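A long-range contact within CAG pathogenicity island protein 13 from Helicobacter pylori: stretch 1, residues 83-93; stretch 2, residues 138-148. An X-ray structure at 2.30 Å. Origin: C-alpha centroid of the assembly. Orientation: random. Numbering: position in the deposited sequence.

Stretch 1, residues 83-93: DKFKKVYRLLE
Stretch 2 138-148: EMDSQIELYGT

Two helical segments of CAG pathogenicity island protein 13, at least 54 residues apart in sequence where they touch, pack side against side. Residues 83-93 and 138-148 are helical throughout, and both helices extend beyond the segments at each end. Their N-to-C directions differ by 41°, with a signed crossing angle of 41°, so the chains run broadly the same way; the axes come within 9.8 Å. The nearest CA atoms across the contact are Val88 CA and Gly147 CA, 6.2 Å apart. The contact buries 515 Å², both sides summed, and no hydrogen bond crosses it; apolar packing supplies most of the close approaches.

Ile143 covers the most surface and meets three residues of the first helix. Its CA-to-CB bond points toward that helix, with chi1 m (-67°) and chi2 t (179°). Ile143 CG2 packs 3.2 Å from Val88 CG1, a tight apolar approach, and 3.6 Å from Lys84 CG. Ile143 CD1 lies 3.6 Å from Phe85 CE1 and 3.9 Å from the centroid of the Phe85 ring, 26° off the ring normal: a CH-pi contact over one face. The CA-to-CB bond of Val88 also points toward the second helix; its chi1 is m (-68°).

Lys84 comes next in area. Its CA-to-CB bond points toward the other helix, and its rotamer is chi1 t, chi2 t, chi3 m and chi4 m (-158°, -173°, -60°, -65°). Lys84 CG and CD pack 3.6 and 3.7 Å from Ile143 CG2, and the amino group ends near two acidic residues. Lys84 CE is 3.3 Å from Asp140 OD1, but the charged atoms stand farther apart: Lys84 NZ is 4.4 Å from Asp140 OD1 and 4.4 Å from Glu144 OE1. Opposite charges are thus close without forming a salt bridge. Asp140 has chi1 t (-154°); Glu144 has chi1 t and chi2 p, and although its CA-to-CB bond points away, its end comes nearer.

Phe85 is third. Its CA-to-CB bond points sideways, and chi1 m (-86°) with chi2 -69° brings the buried ring to the second helix. Besides Ile143 over its face, the ring meets selenomethionine Met139 (chi1 t, chi2 p, chi3 p): Phe85 CZ lies 3.6 Å from Met139 CG, while Met139 SE sits 5.0 Å from the ring centroid, 78° off the normal, in a sulfur-aromatic contact at the edge.

Toward the C-terminal ends, Leu91 (chi1 t, chi2 p) places CD2 3.8 Å from Tyr146 O and 4.1 Å from Gly147 CA, touching backbone directly. Gly147 has phi/psi of -59/-28 and no side chain, although there would be room for a CB. Leu92, with chi1 between wells at -99° and chi2 p, sets CD1 4.1 Å from Tyr146 CD1; the tyrosine has chi1 -93° and chi2 -108°, and its hydroxyl is hydrogen-bonded elsewhere in the structure. Within the helices, Leu92 N donates to Val88 O at 2.6 Å, Ile143 N to Met139 O at 2.9 Å and Gly147 N to Ile143 O at 3.0 Å, i to i+4 bonds that hold the contacting residues in helical register.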

# COMPACT_ATOMS: atom_id res chain seq x y z
N ASP A 83 -1.99 0.36 20.89
CA ASP A 83 -0.55 0.19 20.85
C ASP A 83 -0.04 -0.63 19.66
O ASP A 83 1.03 -0.34 19.11
CB ASP A 83 -0.06 -0.42 22.18
CG ASP A 83 -1.03 -1.46 22.74
OD1 ASP A 83 -0.93 -2.65 22.35
OD2 ASP A 83 -1.90 -1.09 23.57
N LYS A 84 -0.82 -1.64 19.26
CA LYS A 84 -0.42 -2.49 18.14
C LYS A 84 -0.78 -1.82 16.81
O LYS A 84 -0.09 -1.98 15.80
CB LYS A 84 -1.11 -3.86 18.25
CG LYS A 84 -0.40 -4.97 17.49
CD LYS A 84 -1.19 -6.26 17.47
CE LYS A 84 -1.47 -6.80 18.87
NZ LYS A 84 -0.23 -7.21 19.57
N PHE A 85 -1.88 -1.07 16.81
CA PHE A 85 -2.31 -0.38 15.61
C PHE A 85 -1.31 0.69 15.26
O PHE A 85 -0.92 0.83 14.10
CB PHE A 85 -3.69 0.25 15.82
CG PHE A 85 -4.81 -0.69 15.54
CD1 PHE A 85 -5.07 -1.12 14.24
CD2 PHE A 85 -5.60 -1.17 16.57
CE1 PHE A 85 -6.11 -2.01 13.97
CE2 PHE A 85 -6.64 -2.05 16.32
CZ PHE A 85 -6.90 -2.47 15.01
N LYS A 86 -0.89 1.43 16.27
CA LYS A 86 0.07 2.51 16.07
C LYS A 86 1.35 1.97 15.44
O LYS A 86 1.98 2.64 14.62
CB LYS A 86 0.37 3.16 17.42
CG LYS A 86 0.81 4.62 17.34
CD LYS A 86 0.63 5.32 18.68
CE LYS A 86 -0.84 5.27 19.11
NZ LYS A 86 -1.14 5.94 20.41
N LYS A 87 1.70 0.73 15.79
CA LYS A 87 2.91 0.10 15.27
C LYS A 87 2.90 -0.07 13.76
O LYS A 87 3.82 0.41 13.08
CB LYS A 87 3.10 -1.29 15.91
CG LYS A 87 4.41 -1.96 15.52
CD LYS A 87 4.59 -3.33 16.17
CE LYS A 87 5.90 -3.97 15.71
NZ LYS A 87 6.20 -5.28 16.38
N VAL A 88 1.88 -0.74 13.23
CA VAL A 88 1.80 -0.96 11.79
C VAL A 88 1.78 0.35 11.04
O VAL A 88 2.40 0.49 10.00
CB VAL A 88 0.54 -1.78 11.39
CG1 VAL A 88 0.66 -3.20 11.91
CG2 VAL A 88 -0.72 -1.12 11.91
N TYR A 89 1.07 1.33 11.59
CA TYR A 89 0.96 2.62 10.93
C TYR A 89 2.29 3.36 10.84
O TYR A 89 2.51 4.15 9.92
CB TYR A 89 -0.12 3.45 11.63
CG TYR A 89 -1.51 2.97 11.28
CD1 TYR A 89 -1.95 3.00 9.95
CD2 TYR A 89 -2.38 2.48 12.25
CE1 TYR A 89 -3.21 2.56 9.60
CE2 TYR A 89 -3.66 2.03 11.91
CZ TYR A 89 -4.07 2.08 10.58
OH TYR A 89 -5.33 1.66 10.24
N ARG A 90 3.18 3.09 11.78
CA ARG A 90 4.49 3.73 11.75
C ARG A 90 5.22 3.13 10.56
O ARG A 90 5.88 3.82 9.79
CB ARG A 90 5.27 3.45 13.03
CG ARG A 90 4.57 3.98 14.27
CD ARG A 90 5.54 4.23 15.41
NE ARG A 90 4.91 4.92 16.53
CZ ARG A 90 4.32 4.30 17.55
NH1 ARG A 90 4.28 2.97 17.58
NH2 ARG A 90 3.77 5.00 18.54
N LEU A 91 5.04 1.82 10.41
CA LEU A 91 5.67 1.04 9.35
C LEU A 91 4.96 1.27 8.00
O LEU A 91 5.57 1.12 6.94
CB LEU A 91 5.65 -0.44 9.74
CG LEU A 91 6.62 -1.42 9.06
CD1 LEU A 91 8.06 -1.08 9.47
CD2 LEU A 91 6.27 -2.84 9.46
N LEU A 92 3.67 1.61 8.05
CA LEU A 92 2.89 1.88 6.84
C LEU A 92 3.28 3.25 6.29
O LEU A 92 3.39 3.42 5.08
CB LEU A 92 1.38 1.88 7.15
CG LEU A 92 0.56 0.62 6.84
CD1 LEU A 92 1.34 -0.63 7.20
CD2 LEU A 92 -0.73 0.67 7.62
N GLU A 93 3.50 4.22 7.18
CA GLU A 93 3.89 5.56 6.77
C GLU A 93 5.25 5.48 6.09
O GLU A 93 5.51 6.13 5.08
CB GLU A 93 4.00 6.50 7.97
CG GLU A 93 4.35 7.93 7.59
CD GLU A 93 5.00 8.70 8.73
OE1 GLU A 93 4.47 8.66 9.86
OE2 GLU A 93 6.03 9.36 8.49
N GLU A 138 -8.84 -11.59 12.40
CA GLU A 138 -8.31 -11.23 11.09
C GLU A 138 -7.35 -10.04 11.23
O GLU A 138 -6.23 -10.07 10.74
CB GLU A 138 -9.44 -10.83 10.15
CG GLU A 138 -10.03 -11.96 9.34
CD GLU A 138 -11.31 -11.53 8.64
OE1 GLU A 138 -11.33 -10.42 8.04
OE2 GLU A 138 -12.29 -12.31 8.68
N MSE A 139 -7.82 -9.00 11.91
CA MSE A 139 -7.01 -7.80 12.08
C MSE A 139 -5.73 -8.09 12.85
O MSE A 139 -4.66 -7.62 12.48
CB MSE A 139 -7.83 -6.72 12.80
CG MSE A 139 -7.14 -5.35 12.94
SE MSE A 139 -6.82 -4.42 11.28
CE MSE A 139 -8.63 -3.88 10.88
N ASP A 140 -5.85 -8.87 13.92
CA ASP A 140 -4.69 -9.18 14.74
C ASP A 140 -3.59 -9.86 13.98
O ASP A 140 -2.43 -9.48 14.09
CB ASP A 140 -5.11 -10.04 15.93
CG ASP A 140 -4.16 -9.88 17.11
OD1 ASP A 140 -3.80 -8.72 17.44
OD2 ASP A 140 -3.78 -10.92 17.71
N SER A 141 -3.92 -10.89 13.20
CA SER A 141 -2.88 -11.60 12.46
C SER A 141 -2.38 -10.79 11.27
O SER A 141 -1.21 -10.91 10.89
CB SER A 141 -3.38 -12.97 12.00
OG SER A 141 -4.53 -12.86 11.19
N GLN A 142 -3.25 -9.97 10.70
CA GLN A 142 -2.85 -9.15 9.58
C GLN A 142 -1.79 -8.19 10.09
O GLN A 142 -0.77 -7.97 9.45
CB GLN A 142 -4.05 -8.38 9.01
CG GLN A 142 -3.80 -7.77 7.63
CD GLN A 142 -5.02 -7.08 7.05
OE1 GLN A 142 -5.48 -6.06 7.57
NE2 GLN A 142 -5.56 -7.64 5.97
N ILE A 143 -2.04 -7.62 11.27
CA ILE A 143 -1.11 -6.68 11.88
C ILE A 143 0.21 -7.39 12.20
O ILE A 143 1.29 -6.86 11.95
CB ILE A 143 -1.72 -6.07 13.17
CG1 ILE A 143 -2.92 -5.20 12.81
CG2 ILE A 143 -0.68 -5.29 13.95
CD1 ILE A 143 -3.62 -4.57 14.01
N GLU A 144 0.12 -8.59 12.74
CA GLU A 144 1.31 -9.37 13.07
C GLU A 144 2.11 -9.67 11.79
O GLU A 144 3.32 -9.44 11.73
CB GLU A 144 0.90 -10.69 13.74
CG GLU A 144 1.98 -11.27 14.65
CD GLU A 144 2.35 -10.32 15.79
OE1 GLU A 144 1.46 -9.98 16.61
OE2 GLU A 144 3.53 -9.91 15.87
N LEU A 145 1.41 -10.18 10.78
CA LEU A 145 2.03 -10.50 9.50
C LEU A 145 2.77 -9.30 8.93
O LEU A 145 3.95 -9.38 8.60
CB LEU A 145 0.96 -10.98 8.50
CG LEU A 145 1.45 -11.58 7.18
CD1 LEU A 145 2.14 -12.93 7.43
CD2 LEU A 145 0.29 -11.76 6.26
N TYR A 146 2.07 -8.17 8.81
CA TYR A 146 2.68 -6.96 8.27
C TYR A 146 3.92 -6.57 9.06
O TYR A 146 4.96 -6.23 8.49
CB TYR A 146 1.68 -5.79 8.29
CG TYR A 146 0.89 -5.62 7.01
CD1 TYR A 146 1.14 -4.56 6.14
CD2 TYR A 146 -0.09 -6.55 6.65
CE1 TYR A 146 0.43 -4.42 4.93
CE2 TYR A 146 -0.80 -6.43 5.46
CZ TYR A 146 -0.54 -5.37 4.60
OH TYR A 146 -1.24 -5.26 3.43
N GLY A 147 3.79 -6.63 10.38
CA GLY A 147 4.90 -6.27 11.23
C GLY A 147 6.12 -7.12 11.00
O GLY A 147 7.25 -6.67 11.21
N THR A 148 5.92 -8.36 10.55
CA THR A 148 7.06 -9.25 10.33
C THR A 148 7.66 -9.24 8.92
O THR A 148 8.88 -9.30 8.76
CB THR A 148 6.70 -10.70 10.72
OG1 THR A 148 5.49 -11.09 10.06
CG2 THR A 148 6.51 -10.79 12.21